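Side-chain contacts in ribulose bisphosphate carboxylase (Hyperthermus butylicus DSM 5456, PDB 6HUN), which probably adds carbon dioxide and water to ribulose 1,5-bisphosphate to give two molecules of 3-phosphoglycerate, as part of an archaeal AMP degradation pathway: residues W80-K83 with L84-K87; P144-L147 with E148-P151. All coordinates share one frame; numbering follows the deposited sequence.

Contact 1: residues W80-K83 with L84-K87; sequences WFEK and LKAK
Leu84 and Lys85 fold back on Trp80, Phe81 and Glu82 in the short helical turn that leads into strand 87-93 of the Rubisco N-terminal domain. The turn is closed by an i to i+4 bond, Leu84 N to Trp80 O over 2.9 Å with an N-H...O angle of 149°, with a weak bond from the same N to Phe81 O. With chi1 at -68°, which sets CG beside its own backbone N, Leu84 leans back over that same Trp80 carbonyl. Leu84 CD1 lies 3.9 Å from Trp80 CB, while its other methyl, CD2, comes to the edge of the indole at CE3; Phe213 of the second subunit packs on both residues. Lys85 passes obliquely by the Phe81 ring, with CE 4.0 Å from Phe81 CE2, and runs alongside Glu82, with which it forms a salt bridge. Its ammonium also forms a salt bridge with Glu28 and a cation-pi contact with Phe29. A methionine in place of Lys85 would probably leave the carboxylates of Glu82 and Glu28, which lie close together, without their shared positive partner. Lys85 NZ reaches Glu82 OE1 at 3.3 Å from above the carboxylate plane, 42° out of it.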
ATOM      1  N   TRP A  80     -24.238  18.921   4.840  1.00 70.04           N
ATOM      2  CA  TRP A  80     -23.734  17.792   5.610  1.00 66.78           C
ATOM      3  C   TRP A  80     -22.404  18.077   6.304  1.00 66.14           C
ATOM      4  O   TRP A  80     -21.812  17.151   6.889  1.00 68.06           O
ATOM      5  CB  TRP A  80     -23.610  16.562   4.713  1.00 63.80           C
ATOM      6  CG  TRP A  80     -24.902  15.890   4.458  1.00 66.04           C
ATOM      7  CD1 TRP A  80     -25.910  16.340   3.658  1.00 69.47           C
ATOM      8  CD2 TRP A  80     -25.354  14.643   5.010  1.00 65.44           C
ATOM      9  NE1 TRP A  80     -26.962  15.457   3.673  1.00 72.24           N
ATOM     10  CE2 TRP A  80     -26.648  14.405   4.494  1.00 72.68           C
ATOM     11  CE3 TRP A  80     -24.799  13.712   5.896  1.00 66.06           C
ATOM     12  CZ2 TRP A  80     -27.388  13.269   4.820  1.00 72.46           C
ATOM     13  CZ3 TRP A  80     -25.548  12.577   6.224  1.00 66.89           C
ATOM     14  CH2 TRP A  80     -26.827  12.379   5.691  1.00 66.44           C
ATOM     15  N   PHE A  81     -21.939  19.329   6.302  1.00 66.42           N
ATOM     16  CA  PHE A  81     -20.625  19.637   6.866  1.00 66.68           C
ATOM     17  C   PHE A  81     -20.576  19.378   8.375  1.00 68.04           C
ATOM     18  O   PHE A  81     -19.725  18.617   8.859  1.00 59.78           O
ATOM     19  CB  PHE A  81     -20.250  21.089   6.547  1.00 66.48           C
ATOM     20  CG  PHE A  81     -18.931  21.517   7.134  1.00 64.70           C
ATOM     21  CD1 PHE A  81     -17.756  21.336   6.428  1.00 59.32           C
ATOM     22  CD2 PHE A  81     -18.867  22.098   8.391  1.00 66.53           C
ATOM     23  CE1 PHE A  81     -16.529  21.743   6.958  1.00 59.57           C
ATOM     24  CE2 PHE A  81     -17.662  22.479   8.941  1.00 66.72           C
ATOM     25  CZ  PHE A  81     -16.483  22.311   8.222  1.00 64.87           C
ATOM     26  N   GLU A  82     -21.446  20.048   9.152  1.00 67.16           N
ATOM     27  CA  GLU A  82     -21.395  19.866  10.605  1.00 67.71           C
ATOM     28  C   GLU A  82     -21.742  18.438  11.007  1.00 66.07           C
ATOM     29  O   GLU A  82     -21.221  17.934  12.011  1.00 65.65           O
ATOM     30  CB  GLU A  82     -22.319  20.859  11.328  1.00 74.35           C
ATOM     31  CG  GLU A  82     -21.810  22.302  11.351  1.00 75.25           C
ATOM     32  CD  GLU A  82     -20.688  22.514  12.373  1.00 79.10           C
ATOM     33  OE1 GLU A  82     -19.858  23.423  12.156  1.00 82.34           O
ATOM     34  OE2 GLU A  82     -20.617  21.771  13.375  1.00 80.99           O
ATOM     35  N   LYS A  83     -22.575  17.762  10.207  1.00 66.34           N
ATOM     36  CA  LYS A  83     -22.950  16.375  10.457  1.00 64.96           C
ATOM     37  C   LYS A  83     -21.765  15.419  10.265  1.00 62.43           C
ATOM     38  O   LYS A  83     -21.559  14.497  11.066  1.00 59.26           O
ATOM     39  CB  LYS A  83     -24.106  15.994   9.525  1.00 67.42           C
ATOM     40  CG  LYS A  83     -24.434  14.488   9.477  1.00 68.69           C
ATOM     41  CD  LYS A  83     -24.766  13.936  10.888  1.00 71.82           C
ATOM     42  CE  LYS A  83     -24.156  12.516  11.071  1.00 62.37           C
ATOM     43  NZ  LYS A  83     -23.681  12.300  12.482  1.00 61.87           N
ATOM     44  N   LEU A  84     -20.986  15.614   9.207  1.00 58.85           N
ATOM     45  CA  LEU A  84     -19.895  14.715   8.871  1.00 56.79           C
ATOM     46  C   LEU A  84     -18.606  15.013   9.616  1.00 56.42           C
ATOM     47  O   LEU A  84     -17.614  14.321   9.385  1.00 55.49           O
ATOM     48  CB  LEU A  84     -19.634  14.785   7.371  1.00 51.86           C
ATOM     49  CG  LEU A  84     -20.737  14.227   6.492  1.00 54.48           C
ATOM     50  CD1 LEU A  84     -20.420  14.426   5.011  1.00 52.13           C
ATOM     51  CD2 LEU A  84     -20.928  12.736   6.824  1.00 53.26           C
ATOM     52  N   LYS A  85     -18.568  16.004  10.493  1.00 53.34           N
ATOM     53  CA  LYS A  85     -17.288  16.488  10.986  1.00 52.94           C
ATOM     54  C   LYS A  85     -16.725  15.617  12.112  1.00 52.88           C
ATOM     55  O   LYS A  85     -17.458  15.192  13.010  1.00 51.46           O
ATOM     56  CB  LYS A  85     -17.436  17.919  11.463  1.00 57.06           C
ATOM     57  CG  LYS A  85     -16.335  18.342  12.384  1.00 58.98           C
ATOM     58  CD  LYS A  85     -16.795  19.464  13.257  1.00 68.22           C
ATOM     59  CE  LYS A  85     -17.456  20.495  12.403  1.00 66.70           C
ATOM     60  NZ  LYS A  85     -17.137  21.825  12.935  1.00 78.65           N
ATOM     61  N   ALA A  86     -15.405  15.365  12.079  1.00 47.83           N
ATOM     62  CA  ALA A  86     -14.769  14.520  13.095  1.00 45.99           C
ATOM     63  C   ALA A  86     -14.326  15.368  14.289  1.00 49.29           C
ATOM     64  O   ALA A  86     -14.068  16.565  14.155  1.00 54.96           O
ATOM     65  CB  ALA A  86     -13.568  13.755  12.516  1.00 41.46           C
ATOM     66  N   LYS A  87     -14.248  14.748  15.472  1.00 48.62           N
ATOM     67  CA  LYS A  87     -13.918  15.484  16.684  1.00 48.12           C
ATOM     68  C   LYS A  87     -12.829  14.796  17.482  1.00 45.77           C
ATOM     69  O   LYS A  87     -13.010  13.657  17.918  1.00 44.85           O
ATOM     70  CB  LYS A  87     -15.171  15.663  17.572  1.00 52.03           C
ATOM     71  CG  LYS A  87     -16.204  16.561  16.950  1.00 59.66           C
ATOM     72  CD  LYS A  87     -15.691  17.998  16.846  1.00 65.72           C
ATOM     73  CE  LYS A  87     -16.667  18.939  17.503  1.00 71.45           C
ATOM     74  NZ  LYS A  87     -16.816  18.496  18.909  1.00 76.34           N
TER

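Contact 2: residues P144-L147 with E148-P151; sequences PSYL and ETFP
A type I beta turn, Leu147 to Phe150, ends the single-turn helix 144-147 that follows strand 132-141, and across it Phe150 and Thr149 fold back on Tyr146. The rings of Phe150 and Tyr146 make a T-shaped pair, centroids 5.3 Å apart and planes at 84°. Phe150 supplies the edge: its CE2 stands over one face of the tyrosine, offset toward the rim, 3.8 Å from Tyr146 CZ. Tyr146 reaches this position because its CG lies anti to the backbone N (chi1 -178°), bringing the phenol round toward the turn. Beside the rings, Tyr146 O accepts twice from Thr149, from OG1 at 2.8 Å in the carbonyl plane and from the backbone N at 3.0 Å from above that plane. Phe150 N closes the turn on Leu147 O at 3.1 Å, and Glu148 N continues the helical pattern to Pro144 O. Phe118 of helix 115-122 also packs on Tyr146, while Met321 of helix 312-322 touches both Leu147 and Phe150. Thr149 OG1 in addition bonds to Gly113 N. The hydroxyl thus serves as donor to Tyr146 O and acceptor from Gly113 N, which fixes its rotation and ties the helix end to a separate loop.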
ATOM      1  N   PRO A 144     -20.929  -1.579  14.855  1.00 43.63           N
ATOM      2  CA  PRO A 144     -21.556  -2.698  14.151  1.00 44.01           C
ATOM      3  C   PRO A 144     -22.111  -2.341  12.793  1.00 44.26           C
ATOM      4  O   PRO A 144     -22.060  -3.166  11.887  1.00 43.12           O
ATOM      5  CB  PRO A 144     -22.695  -3.126  15.121  1.00 47.61           C
ATOM      6  CG  PRO A 144     -22.216  -2.732  16.444  1.00 47.96           C
ATOM      7  CD  PRO A 144     -21.334  -1.497  16.264  1.00 46.10           C
ATOM      8  N   SER A 145     -22.700  -1.162  12.629  1.00 46.08           N
ATOM      9  CA  SER A 145     -23.395  -0.860  11.385  1.00 46.97           C
ATOM     10  C   SER A 145     -22.408  -0.652  10.254  1.00 48.21           C
ATOM     11  O   SER A 145     -22.724  -0.880   9.082  1.00 43.71           O
ATOM     12  CB  SER A 145     -24.267   0.375  11.575  1.00 54.88           C
ATOM     13  OG  SER A 145     -23.429   1.444  11.989  1.00 59.51           O
ATOM     14  N   TYR A 146     -21.200  -0.240  10.592  1.00 43.44           N
ATOM     15  CA  TYR A 146     -20.189  -0.119   9.570  1.00 38.36           C
ATOM     16  C   TYR A 146     -19.428  -1.432   9.399  1.00 38.39           C
ATOM     17  O   TYR A 146     -19.157  -1.852   8.262  1.00 35.49           O
ATOM     18  CB  TYR A 146     -19.277   1.024   9.972  1.00 37.20           C
ATOM     19  CG  TYR A 146     -18.164   1.339   8.964  1.00 34.50           C
ATOM     20  CD1 TYR A 146     -18.422   1.514   7.606  1.00 38.65           C
ATOM     21  CD2 TYR A 146     -16.874   1.448   9.402  1.00 40.64           C
ATOM     22  CE1 TYR A 146     -17.366   1.817   6.694  1.00 35.49           C
ATOM     23  CE2 TYR A 146     -15.823   1.739   8.511  1.00 35.58           C
ATOM     24  CZ  TYR A 146     -16.072   1.924   7.189  1.00 33.63           C
ATOM     25  OH  TYR A 146     -14.976   2.206   6.387  1.00 35.02           O
ATOM     26  N   LEU A 147     -19.097  -2.087  10.522  1.00 38.33           N
ATOM     27  CA  LEU A 147     -18.331  -3.333  10.473  1.00 33.64           C
ATOM     28  C   LEU A 147     -19.078  -4.389   9.666  1.00 37.35           C
ATOM     29  O   LEU A 147     -18.479  -5.106   8.866  1.00 32.70           O
ATOM     30  CB  LEU A 147     -18.026  -3.822  11.894  1.00 33.88           C
ATOM     31  CG  LEU A 147     -17.190  -5.083  12.030  1.00 35.97           C
ATOM     32  CD1 LEU A 147     -15.803  -4.827  11.423  1.00 28.97           C
ATOM     33  CD2 LEU A 147     -17.012  -5.515  13.459  1.00 37.37           C
ATOM     34  N   GLU A 148     -20.411  -4.446   9.797  1.00 38.79           N
ATOM     35  CA  GLU A 148     -21.118  -5.465   9.036  1.00 38.51           C
ATOM     36  C   GLU A 148     -21.223  -5.179   7.543  1.00 39.93           C
ATOM     37  O   GLU A 148     -21.749  -6.032   6.828  1.00 40.63           O
ATOM     38  CB  GLU A 148     -22.528  -5.682   9.636  1.00 42.15           C
ATOM     39  CG  GLU A 148     -23.492  -4.507   9.498  1.00 46.68           C
ATOM     40  CD  GLU A 148     -24.814  -4.738  10.289  1.00 59.70           C
ATOM     41  OE1 GLU A 148     -24.811  -5.518  11.276  1.00 61.03           O
ATOM     42  OE2 GLU A 148     -25.863  -4.154   9.917  1.00 67.33           O
ATOM     43  N   THR A 149     -20.740  -4.041   7.000  1.00 38.98           N
ATOM     44  CA  THR A 149     -20.714  -3.916   5.553  1.00 36.32           C
ATOM     45  C   THR A 149     -19.543  -4.663   4.913  1.00 37.73           C
ATOM     46  O   THR A 149     -19.423  -4.689   3.677  1.00 32.93           O
ATOM     47  CB  THR A 149     -20.703  -2.420   5.164  1.00 36.57           C
ATOM     48  OG1 THR A 149     -19.467  -1.777   5.526  1.00 34.18           O
ATOM     49  CG2 THR A 149     -21.849  -1.704   5.863  1.00 40.09           C
ATOM     50  N   PHE A 150     -18.658  -5.257   5.730  1.00 35.91           N
ATOM     51  CA  PHE A 150     -17.512  -6.005   5.269  1.00 29.70           C
ATOM     52  C   PHE A 150     -17.779  -7.504   5.446  1.00 30.05           C
ATOM     53  O   PHE A 150     -18.544  -7.896   6.342  1.00 33.50           O
ATOM     54  CB  PHE A 150     -16.279  -5.601   6.072  1.00 27.73           C
ATOM     55  CG  PHE A 150     -15.900  -4.177   5.858  1.00 29.01           C
ATOM     56  CD1 PHE A 150     -15.010  -3.850   4.818  1.00 28.60           C
ATOM     57  CD2 PHE A 150     -16.393  -3.179   6.673  1.00 28.59           C
ATOM     58  CE1 PHE A 150     -14.664  -2.516   4.552  1.00 33.84           C
ATOM     59  CE2 PHE A 150     -16.041  -1.811   6.418  1.00 28.30           C
ATOM     60  CZ  PHE A 150     -15.158  -1.495   5.375  1.00 32.86           C
ATOM     61  N   PRO A 151     -17.254  -8.370   4.561  1.00 33.37           N
ATOM     62  CA  PRO A 151     -17.681  -9.798   4.622  1.00 29.98           C
ATOM     63  C   PRO A 151     -16.982 -10.572   5.707  1.00 29.89           C
ATOM     64  O   PRO A 151     -17.546 -11.547   6.237  1.00 30.77           O
ATOM     65  CB  PRO A 151     -17.278 -10.367   3.251  1.00 30.74           C
ATOM     66  CG  PRO A 151     -16.145  -9.414   2.799  1.00 31.57           C
ATOM     67  CD  PRO A 151     -16.530  -8.069   3.318  1.00 33.63           C
TER

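Contact 1 comes first along the chain and closes before contact 2 opens; their centres are about 21 Å apart and their nearest atoms about 11 Å, so they do not touch. A shared mixed sheet relates them: 80-87 leads into strand 87-93 at one edge of the sheet within this chain, whereas 144-151 follows its strand 132-141. Contact 1 lies far out, about 32 Å from the chain centre, and meets the second subunit. Contact 2, at about 18 Å, lies where the chain passes from the N-terminal domain toward the TIM barrel and touches barrel helices 275-288 and 312-322. One turn therefore takes part in dimer assembly, the other in joining the two domains within a subunit.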